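Local coordinates for protein monomethylamine methyltransferase MtmB1 (Methanosarcina barkeri, PDB 1TV4) that transfers the methyl group of monomethylamine to the corrinoid cofactor of its partner protein MtmC, a step in methanogenesis from methylamine, at residues A[122-127]-A[362-367]; A[229-234]-A[257-262]. One frame throughout, in Å; residues are numbered along the deposited sequence.

Interaction 1: residues A[122-127]-A[362-367]; sequences AKPIVQ and EILSGV. With BG3 (3-methyl-5-sulfo-pyrrolidine-2-carboxylic acid), chain L; SO4 (sulfate ion), chain K.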
loop_
_atom_site.group_PDB
_atom_site.type_symbol
_atom_site.label_atom_id
_atom_site.label_comp_id
_atom_site.label_asym_id
_atom_site.label_seq_id
_atom_site.Cartn_x
_atom_site.Cartn_y
_atom_site.Cartn_z
ATOM N N ALA A 122 -12.927 23.084 24.653
ATOM C CA ALA A 122 -12.322 21.878 24.095
ATOM C C ALA A 122 -10.991 21.613 24.785
ATOM O O ALA A 122 -10.291 22.544 25.181
ATOM C CB ALA A 122 -12.109 22.044 22.599
ATOM N N LYS A 123 -10.644 20.340 24.927
ATOM C CA LYS A 123 -9.391 19.957 25.567
ATOM C C LYS A 123 -8.291 19.850 24.514
ATOM O O LYS A 123 -8.529 19.387 23.398
ATOM C CB LYS A 123 -9.568 18.610 26.267
ATOM C CG LYS A 123 -8.343 18.080 26.983
ATOM C CD LYS A 123 -8.604 16.650 27.449
ATOM C CE LYS A 123 -7.460 16.101 28.289
ATOM N NZ LYS A 123 -7.728 14.689 28.697
ATOM N N PRO A 124 -7.071 20.295 24.847
ATOM C CA PRO A 124 -5.987 20.201 23.866
ATOM C C PRO A 124 -5.514 18.760 23.687
ATOM O O PRO A 124 -5.842 17.880 24.486
ATOM C CB PRO A 124 -4.905 21.101 24.463
ATOM C CG PRO A 124 -5.129 20.954 25.936
ATOM C CD PRO A 124 -6.637 21.045 26.039
ATOM N N ILE A 125 -4.755 18.523 22.624
ATOM C CA ILE A 125 -4.212 17.202 22.351
ATOM C C ILE A 125 -3.073 16.981 23.337
ATOM O O ILE A 125 -2.238 17.868 23.538
ATOM C CB ILE A 125 -3.661 17.114 20.907
ATOM C CG1 ILE A 125 -4.808 17.243 19.900
ATOM C CG2 ILE A 125 -2.908 15.807 20.706
ATOM C CD1 ILE A 125 -5.861 16.153 20.016
ATOM N N VAL A 126 -3.047 15.805 23.953
ATOM C CA VAL A 126 -2.014 15.462 24.924
ATOM C C VAL A 126 -0.927 14.614 24.269
ATOM O O VAL A 126 -1.153 13.452 23.918
ATOM C CB VAL A 126 -2.610 14.674 26.118
ATOM C CG1 VAL A 126 -1.508 14.293 27.102
ATOM C CG2 VAL A 126 -3.676 15.512 26.810
ATOM N N GLN A 127 0.247 15.211 24.089
ATOM C CA GLN A 127 1.382 14.521 23.489
ATOM C C GLN A 127 2.321 14.157 24.630
ATOM O O GLN A 127 3.100 14.988 25.094
ATOM C CB GLN A 127 2.080 15.439 22.482
ATOM C CG GLN A 127 3.262 14.809 21.760
ATOM C CD GLN A 127 3.609 15.548 20.482
ATOM O OE1 GLN A 127 4.424 16.478 20.476
ATOM N NE2 GLN A 127 2.973 15.152 19.392
ATOM N N GLU A 362 -2.907 24.097 21.180
ATOM C CA GLU A 362 -3.599 22.971 20.554
ATOM C C GLU A 362 -3.012 21.649 21.034
ATOM O O GLU A 362 -3.710 20.633 21.087
ATOM C CB GLU A 362 -3.469 23.022 19.029
ATOM C CG GLU A 362 -4.385 24.009 18.315
ATOM C CD GLU A 362 -4.061 25.454 18.626
ATOM O OE1 GLU A 362 -2.862 25.817 18.635
ATOM O OE2 GLU A 362 -5.013 26.231 18.845
ATOM N N ILE A 363 -1.728 21.673 21.381
ATOM C CA ILE A 363 -1.020 20.475 21.813
ATOM C C ILE A 363 -0.122 20.720 23.022
ATOM O O ILE A 363 0.556 21.742 23.101
ATOM C CB ILE A 363 -0.122 19.944 20.669
ATOM C CG1 ILE A 363 -0.976 19.607 19.442
ATOM C CG2 ILE A 363 0.663 18.728 21.138
ATOM C CD1 ILE A 363 -0.159 19.335 18.191
ATOM N N LEU A 364 -0.134 19.778 23.962
ATOM C CA LEU A 364 0.715 19.852 25.148
ATOM C C LEU A 364 1.746 18.737 24.970
ATOM O O LEU A 364 1.379 17.569 24.877
ATOM C CB LEU A 364 -0.107 19.597 26.414
ATOM C CG LEU A 364 -1.366 20.448 26.580
ATOM C CD1 LEU A 364 -1.976 20.183 27.951
ATOM C CD2 LEU A 364 -1.016 21.920 26.424
ATOM N N SER A 365 3.027 19.088 24.915
ATOM C CA SER A 365 4.080 18.092 24.717
ATOM C C SER A 365 4.969 17.963 25.956
ATOM O O SER A 365 5.831 18.810 26.203
ATOM C CB SER A 365 4.927 18.477 23.498
ATOM O OG SER A 365 5.728 17.397 23.048
ATOM N N GLY A 366 4.759 16.898 26.727
ATOM C CA GLY A 366 5.541 16.687 27.936
ATOM C C GLY A 366 5.565 15.230 28.360
ATOM O O GLY A 366 4.929 14.398 27.716
ATOM N N VAL A 367 6.239 14.910 29.467
ATOM C CA VAL A 367 6.928 15.885 30.314
ATOM C C VAL A 367 8.410 15.537 30.476
ATOM O O VAL A 367 8.755 14.407 30.817
ATOM C CB VAL A 367 6.273 15.924 31.724
ATOM C CG1 VAL A 367 7.010 16.908 32.630
ATOM C CG2 VAL A 367 4.802 16.303 31.601
HETATM C C1 BG3 L . 9.350 18.151 21.724
HETATM C C2 BG3 L . 10.846 18.357 22.137
HETATM C C3 BG3 L . 11.838 17.290 21.780
HETATM C C4 BG3 L . 13.086 17.924 22.326
HETATM C C5 BG3 L . 12.833 19.311 21.650
HETATM C C6 BG3 L . 11.601 16.013 22.488
HETATM O O1 BG3 L . 8.429 18.147 22.544
HETATM N N1 BG3 L . 11.347 19.607 21.549
HETATM S S1 BG3 L . 13.677 20.616 22.549
HETATM O O2 BG3 L . 15.112 20.277 22.607
HETATM O O3 BG3 L . 13.417 21.890 21.860
HETATM O O4 BG3 L . 13.149 20.646 23.924
HETATM S S SO4 K . -13.195 17.703 23.776
HETATM O O1 SO4 K . -14.196 17.378 22.744
HETATM O O2 SO4 K . -12.112 18.499 23.174
HETATM O O3 SO4 K . -13.833 18.473 24.859
HETATM O O4 SO4 K . -12.636 16.455 24.326
#
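Gln127 and Ser365 meet where two parallel strands, 125-127 and 363-366, run 4.8 Å apart at 17°, and Gln127 has more surface covered by the partner segment than any other residue here. Its CG stands opposite the backbone N (chi1 -178°), which with the extended chain carries the amide off the strand on the face of Ile363 and Ser365, where OE1 lies 3.0 Å from Ser365 OG. The same hydroxyl is 2.8 Å from BG3 O1, so one proton has two possible acceptors and its direction is not settled. Gln127 NE2 bonds Thr155 OG1, which fixes the turn of the amide.

The tight part is the backbone ladder. Ile125 N reaches Glu362 O, Leu364 N bonds Ile125 O at 2.9 Å, Gln127 N bonds Leu364 O at 2.7 Å, and Gly366 N closes on Gln127 O. On the face of Ile363 and Gln127, Ile363 CG2 touches Gln127 CB at 3.8 Å, and Trp293 covers both residues. On the face of Val126 and Leu364, Pro124 CG meets Leu364 CD1 at 3.8 Å, the two side chains crossing obliquely; helix 343-358 covers both, and helix 380-393 reaches Leu364 through Ala390.

The N-terminal end is looser. Lys123 leaves the partner strand, its extended chain carrying NZ to Glu152, while its backbone N bonds a sulfate, probably from the crystallisation liquor, that Arg391 also holds. Asn97 of a second subunit packs on Lys123.

Strand 363-366 pairs with 330-333 on its other edge, and strand 125-128 with 155-161. This first-to-last strand pairing closes a TIM barrel, with Ser365 in the ligand pocket and Gln127 behind it as a second-shell neighbour.

Interaction 2: residues A[229-234]-A[257-262]; sequences EVSQLN and MDEQMP. With BG3 (3-methyl-5-sulfo-pyrrolidine-2-carboxylic acid), chain L.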
loop_
_atom_site.group_PDB
_atom_site.type_symbol
_atom_site.label_atom_id
_atom_site.label_comp_id
_atom_site.label_asym_id
_atom_site.label_seq_id
_atom_site.Cartn_x
_atom_site.Cartn_y
_atom_site.Cartn_z
ATOM N N GLU A 229 10.049 17.340 13.629
ATOM C CA GLU A 229 10.673 18.469 14.297
ATOM C C GLU A 229 11.866 19.123 13.608
ATOM O O GLU A 229 12.768 18.450 13.111
ATOM C CB GLU A 229 11.067 18.038 15.712
ATOM C CG GLU A 229 11.755 19.103 16.539
ATOM C CD GLU A 229 11.540 18.896 18.028
ATOM O OE1 GLU A 229 11.561 17.728 18.477
ATOM O OE2 GLU A 229 11.352 19.902 18.750
ATOM N N VAL A 230 11.850 20.452 13.592
ATOM C CA VAL A 230 12.928 21.245 13.018
ATOM C C VAL A 230 13.092 22.330 14.086
ATOM O O VAL A 230 12.106 22.910 14.542
ATOM C CB VAL A 230 12.568 21.863 11.643
ATOM C CG1 VAL A 230 11.366 22.767 11.752
ATOM C CG2 VAL A 230 13.778 22.632 11.109
ATOM N N SER A 231 14.323 22.584 14.514
ATOM C CA SER A 231 14.542 23.568 15.570
ATOM C C SER A 231 15.145 24.901 15.174
ATOM O O SER A 231 16.156 24.956 14.475
ATOM C CB SER A 231 15.419 22.965 16.669
ATOM O OG SER A 231 14.727 21.964 17.385
ATOM N N GLN A 232 14.514 25.976 15.634
ATOM C CA GLN A 232 15.023 27.318 15.389
ATOM C C GLN A 232 16.035 27.551 16.508
ATOM O O GLN A 232 15.988 26.876 17.537
ATOM C CB GLN A 232 13.916 28.358 15.514
ATOM C CG GLN A 232 12.903 28.377 14.389
ATOM C CD GLN A 232 12.040 29.615 14.459
ATOM O OE1 GLN A 232 12.551 30.737 14.444
ATOM N NE2 GLN A 232 10.726 29.424 14.545
ATOM N N LEU A 233 16.938 28.507 16.316
ATOM C CA LEU A 233 17.944 28.803 17.328
ATOM C C LEU A 233 17.550 30.042 18.138
ATOM O O LEU A 233 16.464 30.592 17.946
ATOM C CB LEU A 233 19.304 28.997 16.653
ATOM C CG LEU A 233 19.752 27.791 15.817
ATOM C CD1 LEU A 233 21.091 28.083 15.153
ATOM C CD2 LEU A 233 19.856 26.557 16.708
ATOM N N ASN A 234 18.428 30.477 19.041
ATOM C CA ASN A 234 18.145 31.637 19.892
ATOM C C ASN A 234 19.051 32.829 19.590
ATOM O O ASN A 234 20.270 32.690 19.663
ATOM C CB ASN A 234 18.334 31.260 21.364
ATOM C CG ASN A 234 17.399 30.156 21.812
ATOM O OD1 ASN A 234 17.546 28.996 21.419
ATOM N ND2 ASN A 234 16.425 30.514 22.636
ATOM N N MET A 257 6.669 20.271 12.407
ATOM C CA MET A 257 6.557 20.958 13.684
ATOM C C MET A 257 7.830 21.771 13.911
ATOM O O MET A 257 8.883 21.215 14.223
ATOM C CB MET A 257 6.396 19.977 14.845
ATOM C CG MET A 257 6.267 20.683 16.199
ATOM S SD MET A 257 6.698 19.643 17.607
ATOM C CE MET A 257 8.489 19.803 17.576
ATOM N N ASP A 258 7.724 23.083 13.729
ATOM C CA ASP A 258 8.847 23.995 13.939
ATOM C C ASP A 258 8.851 24.309 15.431
ATOM O O ASP A 258 7.804 24.560 16.016
ATOM C CB ASP A 258 8.630 25.275 13.129
ATOM C CG ASP A 258 9.582 26.392 13.528
ATOM O OD1 ASP A 258 10.577 26.617 12.808
ATOM O OD2 ASP A 258 9.333 27.039 14.565
ATOM N N GLU A 259 10.033 24.282 16.047
ATOM C CA GLU A 259 10.166 24.552 17.482
ATOM C C GLU A 259 11.150 25.683 17.764
ATOM O O GLU A 259 12.107 25.883 17.022
ATOM C CB GLU A 259 10.632 23.277 18.205
ATOM C CG GLU A 259 10.894 23.399 19.721
ATOM C CD GLU A 259 12.269 23.980 20.061
ATOM O OE1 GLU A 259 13.242 23.670 19.339
ATOM O OE2 GLU A 259 12.383 24.728 21.058
ATOM N N GLN A 260 10.894 26.430 18.833
ATOM C CA GLN A 260 11.783 27.510 19.250
ATOM C C GLN A 260 11.511 27.693 20.734
ATOM O O GLN A 260 10.358 27.730 21.165
ATOM C CB GLN A 260 11.507 28.810 18.480
ATOM C CG GLN A 260 12.724 29.761 18.412
ATOM C CD GLN A 260 12.859 30.672 19.625
ATOM O OE1 GLN A 260 13.972 30.991 20.062
ATOM N NE2 GLN A 260 11.729 31.115 20.161
ATOM N N MET A 261 12.572 27.786 21.525
ATOM C CA MET A 261 12.426 27.959 22.962
ATOM C C MET A 261 13.124 29.243 23.400
ATOM O O MET A 261 14.303 29.234 23.760
ATOM C CB MET A 261 13.000 26.737 23.690
ATOM C CG MET A 261 14.377 26.294 23.217
ATOM S SD MET A 261 14.865 24.680 23.895
ATOM C CE MET A 261 15.217 25.102 25.592
ATOM N N PRO A 262 12.396 30.372 23.361
ATOM C CA PRO A 262 12.947 31.673 23.749
ATOM C C PRO A 262 13.391 31.644 25.205
ATOM O O PRO A 262 12.713 31.082 26.061
ATOM C CB PRO A 262 11.790 32.634 23.478
ATOM C CG PRO A 262 10.576 31.782 23.714
ATOM C CD PRO A 262 10.957 30.474 23.052
HETATM C C1 BG3 L . 9.350 18.151 21.724
HETATM C C2 BG3 L . 10.846 18.357 22.137
HETATM C C3 BG3 L . 11.838 17.290 21.780
HETATM C C4 BG3 L . 13.086 17.924 22.326
HETATM C C5 BG3 L . 12.833 19.311 21.650
HETATM C C6 BG3 L . 11.601 16.013 22.488
HETATM O O1 BG3 L . 8.429 18.147 22.544
HETATM N N1 BG3 L . 11.347 19.607 21.549
HETATM S S1 BG3 L . 13.677 20.616 22.549
HETATM O O2 BG3 L . 15.112 20.277 22.607
HETATM O O3 BG3 L . 13.417 21.890 21.860
HETATM O O4 BG3 L . 13.149 20.646 23.924
HETATM O O HOH W 1 15.230 27.833 20.213
#
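Gln232, Glu259 and Glu229 have the most surface buried where 229-234 meets 257-262, two neighbouring strands of the TIM barrel joined by a beta-alpha-beta crossover through helix 240-251. The strand axes lie 4.8 Å apart, and the parallel ladder runs from Val230 N on Met257 O through Glu259 N on Val230 O to Gln232 N on Glu259 O, the last at 2.8 Å and nearly straight (172°).

Gln232 follows the end of its strand. With CG opposite the carbonyl carbon (chi1 -72°), the side chain crosses Asp258 at about a right angle, and NE2 meets the syn side of Asp258 OD2 at 2.8 Å. OD2 lies in the plane of the amide although the carboxylate is turned 55° from it. Asp258 is held further by His294 and Ser289, and Gln232 by Asn284 and Thr281, so each end of this buried pair has several grips. A leucine in place of Gln232 would probably leave Asp258 OD2 without one of its donors and Asn284 ND2 without its acceptor.

Glu229 and Glu259 point into the barrel, on the face shared with Met257 and Ser231; both were deposited in two conformers, so their finer contacts are tentative. In the conformer given, Glu229 OE2 accepts a hydrogen bond from BG3 N1 at 2.8 Å and OE1 bonds Lys202. Met257 lies alongside Glu229, its bent end bringing CE against the carboxylate. Glu259 OE1 sits 3.0 Å from Ser231 OG.

Past the strands, one water accepts a hydrogen bond from Met261 N and also lies at Gln232 O and Asn234 OD1, while Asn234 ND2 bonds Met261 O at 2.7 Å from above the carbonyl plane.

In the fold
Both contacts are buried parallel pairings in the same barrel sheet, their centres 18 Å apart and their nearest atoms about 5 Å apart without touching. Interaction 1 joins the first and last barrel strands across 235 residues of chain; interaction 2 joins consecutive strands only 23 residues apart. Each reaches BG3, and the chemistry differs: 122-127 with 362-367 offers a hydroxyl to O1, whereas 229-234 with 257-262 brings a carboxylate to N1. BG3, a sulfonated pyrrolidine beside Lys202, is consistent with the sulfite adduct of the pyrrolysine ring. Away from the pocket, interaction 1 packs mainly apolar groups against helices and runs out toward another subunit, while interaction 2 buries a polar network and touches no other chain.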